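Local coordinates for putative phosphoenolpyruvate-dependent sugar phosphotransferase system (PTS) permease (Klebsiella pneumoniae subsp. pneumoniae, PDB 3MTQ), which probably serves as a mannose-type IIA component of a bacterial phosphotransferase system, relaying a phosphoryl group during sugar uptake, at residues Ser90-Phe95 with Phe104-Gly109; His51-Tyr56 with Thr64-Ala69. All coordinates share one frame; numbering follows the deposited sequence. Where two conformers were deposited one is given.

Interaction 1 of 2, residues Ser90-Phe95 with Phe104-Gly109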
loop_
_atom_site.group_PDB
_atom_site.type_symbol
_atom_site.label_atom_id
_atom_site.label_comp_id
_atom_site.label_asym_id
_atom_site.label_seq_id
_atom_site.Cartn_x
_atom_site.Cartn_y
_atom_site.Cartn_z
ATOM N N SER A 90 -13.279 -3.833 -7.453
ATOM C CA SER A 90 -14.558 -4.255 -6.894
ATOM C C SER A 90 -14.753 -3.918 -5.424
ATOM O O SER A 90 -15.882 -3.670 -5.002
ATOM C CB SER A 90 -14.819 -5.746 -7.101
ATOM O OG SER A 90 -15.169 -6.025 -8.448
ATOM N N VAL A 91 -13.689 -3.939 -4.640
ATOM C CA VAL A 91 -13.809 -3.556 -3.246
ATOM C C VAL A 91 -14.153 -2.080 -3.109
ATOM O O VAL A 91 -15.115 -1.736 -2.426
ATOM C CB VAL A 91 -12.562 -3.907 -2.470
ATOM C CG1 VAL A 91 -12.693 -3.429 -1.032
ATOM C CG2 VAL A 91 -12.290 -5.431 -2.537
ATOM N N ASN A 92 -13.443 -1.193 -3.822
ATOM C CA ASN A 92 -13.817 0.207 -3.724
ATOM C C ASN A 92 -15.259 0.389 -4.170
ATOM O O ASN A 92 -16.036 1.111 -3.544
ATOM C CB ASN A 92 -12.926 1.117 -4.560
ATOM C CG ASN A 92 -13.091 2.592 -4.191
ATOM O OD1 ASN A 92 -12.672 3.017 -3.119
ATOM N ND2 ASN A 92 -13.694 3.389 -5.092
ATOM N N ASN A 93 -15.606 -0.252 -5.270
ATOM C CA ASN A 93 -16.949 -0.140 -5.858
ATOM C C ASN A 93 -18.047 -0.412 -4.827
ATOM O O ASN A 93 -19.025 0.293 -4.728
ATOM C CB ASN A 93 -17.136 -1.077 -7.084
ATOM C CG ASN A 93 -16.247 -0.709 -8.302
ATOM O OD1 ASN A 93 -15.744 0.404 -8.423
ATOM N ND2 ASN A 93 -16.066 -1.669 -9.208
ATOM N N GLU A 94 -17.892 -1.472 -4.039
ATOM C CA GLU A 94 -18.901 -1.791 -3.083
ATOM C C GLU A 94 -19.112 -0.713 -2.007
ATOM O O GLU A 94 -20.182 -0.657 -1.409
ATOM C CB GLU A 94 -18.553 -3.149 -2.431
ATOM C CG GLU A 94 -18.701 -4.283 -3.351
ATOM C CD GLU A 94 -20.158 -4.506 -3.744
ATOM O OE1 GLU A 94 -21.063 -4.384 -2.875
ATOM O OE2 GLU A 94 -20.389 -4.777 -4.927
ATOM N N PHE A 95 -18.128 0.170 -1.788
ATOM C CA PHE A 95 -18.216 1.184 -0.741
ATOM C C PHE A 95 -18.749 2.525 -1.243
ATOM O O PHE A 95 -19.255 3.324 -0.449
ATOM C CB PHE A 95 -16.849 1.413 -0.088
ATOM C CG PHE A 95 -16.480 0.370 0.917
ATOM C CD1 PHE A 95 -16.976 0.444 2.198
ATOM C CD2 PHE A 95 -15.648 -0.687 0.574
ATOM C CE1 PHE A 95 -16.646 -0.537 3.133
ATOM C CE2 PHE A 95 -15.317 -1.659 1.487
ATOM C CZ PHE A 95 -15.803 -1.587 2.772
ATOM N N PHE A 104 -19.172 9.750 6.637
ATOM C CA PHE A 104 -18.519 8.676 5.896
ATOM C C PHE A 104 -17.518 9.242 4.907
ATOM O O PHE A 104 -17.808 10.199 4.161
ATOM C CB PHE A 104 -19.567 7.830 5.183
ATOM C CG PHE A 104 -19.002 6.675 4.419
ATOM C CD1 PHE A 104 -18.844 5.449 5.018
ATOM C CD2 PHE A 104 -18.637 6.830 3.096
ATOM C CE1 PHE A 104 -18.312 4.389 4.317
ATOM C CE2 PHE A 104 -18.110 5.791 2.383
ATOM C CZ PHE A 104 -17.954 4.556 2.991
ATOM N N HIS A 105 -16.332 8.650 4.908
ATOM C CA HIS A 105 -15.218 9.086 4.072
ATOM C C HIS A 105 -14.578 7.893 3.403
ATOM O O HIS A 105 -14.301 6.873 4.079
ATOM C CB HIS A 105 -14.214 9.824 4.931
ATOM C CG HIS A 105 -14.788 11.030 5.591
ATOM N ND1 HIS A 105 -14.814 12.272 4.972
ATOM C CD2 HIS A 105 -15.439 11.171 6.766
ATOM C CE1 HIS A 105 -15.407 13.129 5.782
ATOM N NE2 HIS A 105 -15.798 12.485 6.871
ATOM N N LEU A 106 -14.407 7.985 2.084
ATOM C CA LEU A 106 -13.884 6.897 1.252
ATOM C C LEU A 106 -12.616 7.361 0.573
ATOM O O LEU A 106 -12.643 8.326 -0.204
ATOM C CB LEU A 106 -14.917 6.394 0.204
ATOM C CG LEU A 106 -14.491 5.190 -0.677
ATOM C CD1 LEU A 106 -14.153 3.932 0.242
ATOM C CD2 LEU A 106 -15.574 4.818 -1.744
ATOM N N LEU A 107 -11.504 6.757 0.945
ATOM C CA LEU A 107 -10.237 6.963 0.273
ATOM C C LEU A 107 -9.880 5.708 -0.516
ATOM O O LEU A 107 -10.102 4.580 -0.045
ATOM C CB LEU A 107 -9.153 7.245 1.291
ATOM C CG LEU A 107 -9.186 8.535 2.111
ATOM C CD1 LEU A 107 -10.462 8.682 2.979
ATOM C CD2 LEU A 107 -7.921 8.533 2.967
ATOM N N SER A 108 -9.314 5.895 -1.691
ATOM C CA SER A 108 -8.866 4.764 -2.504
ATOM C C SER A 108 -7.369 4.792 -2.668
ATOM O O SER A 108 -6.808 5.827 -3.037
ATOM C CB SER A 108 -9.501 4.807 -3.892
ATOM O OG SER A 108 -8.758 5.643 -4.756
ATOM N N GLY A 109 -6.712 3.651 -2.410
ATOM C CA GLY A 109 -5.235 3.550 -2.569
ATOM C C GLY A 109 -4.463 3.372 -1.275
ATOM O O GLY A 109 -3.471 4.033 -1.004
#
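Apolar contact between Phe-95 and two side chains of the strand, Leu-106 and Phe-104, makes up much of this interface. Leu-106 reaches across from residues 104-109 with both methyls turned to the helix: CD1 rests 3.7 Å from CB of Phe-95, while CD2 lies 3.9 Å from its carbonyl carbon. The leucine therefore grips the root of the phenylalanine and its backbone rather than the ring. With its CG set anti to the carbonyl carbon (chi1 -79°), Phe-95 starts out toward the strand but carries its ring off toward Val-82 and Ala-27 of the sheet and Val-67 and Val-71 of helix 63-72. Its CD1 still comes within 4.3 Å of Phe-104 CZ, a loose contact between two rings whose planes are nearly parallel, though too far apart for a stack. Phe-104 also approaches the backbone here, CZ lying 3.9 Å from Phe-95 O.

The polar element is Asn-92, one turn earlier. Its OD1 is wedged among carbon atoms, 3.7 Å from Leu-106 CD2 and 3.7 Å from Ser-108 CB, yet it is not left without a polar partner: it is hydrogen-bonded to the hydroxyl of Thr-84, at the end of the adjoining strand. A buried amide is thereby tied to the sheet while its flank serves as a packing surface.

On the strand side, residues 104-109 bond through their backbone to strand 79-84, and Leu-107 and Ser-108 pair antiparallel with a strand of the second subunit, which continues the sheet across the dimer interface. Helix and strand run nearly antiparallel, at 163°, with their axes 9.7 Å apart. Such packing is the return half of a beta-alpha-beta crossover, here formed by strand 79-84, helix 90-96 and strand 104-108 in the parallel alpha/beta fold of a mannose-type IIA domain.

Interaction 2 of 2, residues His51-Tyr56 with Thr64-Ala69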
loop_
_atom_site.group_PDB
_atom_site.type_symbol
_atom_site.label_atom_id
_atom_site.label_comp_id
_atom_site.label_asym_id
_atom_site.label_seq_id
_atom_site.Cartn_x
_atom_site.Cartn_y
_atom_site.Cartn_z
ATOM N N HIS A 51 -10.342 -1.611 11.509
ATOM C CA HIS A 51 -10.992 -2.867 11.191
ATOM C C HIS A 51 -10.588 -3.221 9.807
ATOM O O HIS A 51 -10.323 -2.351 8.973
ATOM C CB HIS A 51 -12.502 -2.728 11.338
ATOM C CG HIS A 51 -12.884 -2.180 12.670
ATOM N ND1 HIS A 51 -13.182 -2.989 13.749
ATOM C CD2 HIS A 51 -12.896 -0.909 13.136
ATOM C CE1 HIS A 51 -13.398 -2.234 14.812
ATOM N NE2 HIS A 51 -13.224 -0.970 14.467
ATOM N N THR A 52 -10.493 -4.503 9.524
ATOM C CA THR A 52 -10.080 -4.889 8.178
ATOM C C THR A 52 -11.169 -5.686 7.475
ATOM O O THR A 52 -11.854 -6.548 8.079
ATOM C CB THR A 52 -8.804 -5.685 8.162
ATOM O OG1 THR A 52 -9.012 -6.923 8.893
ATOM C CG2 THR A 52 -7.604 -4.878 8.677
ATOM N N LEU A 53 -11.331 -5.413 6.194
ATOM C CA LEU A 53 -12.164 -6.240 5.350
ATOM C C LEU A 53 -11.277 -6.853 4.274
ATOM O O LEU A 53 -10.717 -6.145 3.450
ATOM C CB LEU A 53 -13.326 -5.470 4.739
ATOM C CG LEU A 53 -14.365 -6.333 4.001
ATOM C CD1 LEU A 53 -15.811 -5.790 4.125
ATOM C CD2 LEU A 53 -13.988 -6.639 2.528
ATOM N N CYS A 54 -11.152 -8.182 4.289
ATOM C CA CYS A 54 -10.341 -8.857 3.285
ATOM C C CYS A 54 -11.218 -9.725 2.377
ATOM O O CYS A 54 -11.666 -10.808 2.766
ATOM C CB CYS A 54 -9.250 -9.702 3.927
ATOM S SG CYS A 54 -7.997 -8.903 4.887
ATOM N N ALA A 55 -11.411 -9.256 1.158
ATOM C CA ALA A 55 -12.311 -9.839 0.172
ATOM C C ALA A 55 -11.737 -11.029 -0.577
ATOM O O ALA A 55 -10.546 -11.105 -0.844
ATOM C CB ALA A 55 -12.730 -8.763 -0.851
ATOM N N TYR A 56 -12.609 -11.972 -0.917
ATOM C CA TYR A 56 -12.224 -13.133 -1.734
ATOM C C TYR A 56 -11.222 -14.063 -1.057
ATOM O O TYR A 56 -10.437 -14.733 -1.732
ATOM C CB TYR A 56 -11.683 -12.679 -3.095
ATOM C CG TYR A 56 -12.592 -11.680 -3.745
ATOM C CD1 TYR A 56 -13.900 -11.992 -4.015
ATOM C CD2 TYR A 56 -12.145 -10.413 -4.090
ATOM C CE1 TYR A 56 -14.730 -11.100 -4.593
ATOM C CE2 TYR A 56 -12.990 -9.505 -4.673
ATOM C CZ TYR A 56 -14.259 -9.843 -4.932
ATOM O OH TYR A 56 -15.114 -8.954 -5.499
ATOM N N THR A 64 -21.150 -7.879 -1.208
ATOM C CA THR A 64 -22.114 -6.855 -0.866
ATOM C C THR A 64 -22.620 -6.996 0.561
ATOM O O THR A 64 -22.679 -5.991 1.275
ATOM C CB THR A 64 -23.300 -6.796 -1.819
ATOM O OG1 THR A 64 -22.815 -6.652 -3.155
ATOM C CG2 THR A 64 -24.193 -5.576 -1.474
ATOM N N GLN A 65 -22.939 -8.225 0.984
ATOM C CA GLN A 65 -23.389 -8.455 2.375
ATOM C C GLN A 65 -22.289 -8.275 3.426
ATOM O O GLN A 65 -22.547 -7.695 4.492
ATOM C CB GLN A 65 -24.061 -9.830 2.531
ATOM C CG GLN A 65 -23.239 -10.851 3.276
ATOM N N GLN A 66 -21.091 -8.789 3.130
ATOM C CA GLN A 66 -19.885 -8.597 3.939
ATOM C C GLN A 66 -19.732 -7.094 4.165
ATOM O O GLN A 66 -19.673 -6.629 5.285
ATOM C CB GLN A 66 -18.654 -9.205 3.213
ATOM C CG GLN A 66 -17.282 -9.303 3.994
ATOM C CD GLN A 66 -16.167 -10.036 3.198
ATOM O OE1 GLN A 66 -16.316 -10.280 2.022
ATOM N NE2 GLN A 66 -15.027 -10.338 3.851
ATOM N N VAL A 67 -19.741 -6.326 3.091
ATOM C CA VAL A 67 -19.544 -4.882 3.206
ATOM C C VAL A 67 -20.644 -4.177 4.001
ATOM O O VAL A 67 -20.328 -3.445 4.955
ATOM C CB VAL A 67 -19.358 -4.212 1.805
ATOM C CG1 VAL A 67 -19.327 -2.689 1.937
ATOM C CG2 VAL A 67 -18.060 -4.692 1.180
ATOM N N GLU A 68 -21.910 -4.379 3.622
ATOM C CA GLU A 68 -23.052 -3.686 4.239
ATOM C C GLU A 68 -23.173 -4.005 5.730
ATOM O O GLU A 68 -23.564 -3.149 6.542
ATOM C CB GLU A 68 -24.391 -4.029 3.528
ATOM C CG GLU A 68 -24.605 -3.419 2.102
ATOM C CD GLU A 68 -26.072 -3.072 1.804
ATOM O OE1 GLU A 68 -26.961 -3.692 2.415
ATOM O OE2 GLU A 68 -26.348 -2.174 0.970
ATOM N N ALA A 69 -22.881 -5.260 6.071
ATOM C CA ALA A 69 -22.964 -5.719 7.445
ATOM C C ALA A 69 -21.888 -5.060 8.312
ATOM O O ALA A 69 -22.179 -4.658 9.429
ATOM C CB ALA A 69 -22.826 -7.247 7.490
#
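The amide of Gln-66 is the flat group that meets the strand, and Leu-53 covers one of its faces: CD2 of Leu-53 stands 4.1 Å from Gln-66 CD, almost directly above the amide plane. Off the nitrogen end of the same group comes the carbonyl of Cys-54, whose O is 3.6 Å from Gln-66 NE2, a polar approach too long to count as a hydrogen bond. The oxygen end passes beside the backbone of Ala-55, OE1 4.4 Å from Ala-55 CA, without pointing at it. Gln-66 reaches this far because its chain is extended, CG anti to the backbone N (chi1 -171°) and CD continuing straight on (chi2 175°).

Aliphatic contact fills the rest. Leu-53 CD1 touches both helix residues, 3.8 Å from CG of Gln-66 and 3.9 Å from CG2 of Val-67, whose side chain it meets at about a right angle. One leucine thus packs against both the stem and the amide of the glutamine.

The strand runs almost exactly antiparallel to the helix, at 173°. Residues 51-55 lie on strand 50-55, an outer strand of the sheet within this chain, bonded through its backbone to strand 22-29. Leu-70 extends the helix surface beneath Leu-53, Ala-55 packs on Val-91 of helix 90-96, and on the other side of the strand Thr-52 and Cys-54 touch helix 32-44.

How the interactions relate
Followed from the N terminus, interaction 2 comes first: after strand 50-55 the chain leaves the sheet and folds back as helix 63-72, closing a short loop of seven residues between the segments. The chain then passes through strand 79-84 before interaction 1 closes a second loop, with eight residues between segments 90-95 and 104-109. The two loops follow in series, neither nested nor crossed. They tie helices to the two strands that are outermost within this chain. The two helices also meet directly: Phe-95 CE1 packs 3.6 Å from Val-67 CG1, and Glu-94 OE1 probably hydrogen-bonds to Thr-64 OG1, so helices 63-72 and 90-96 pack side by side against the sheet.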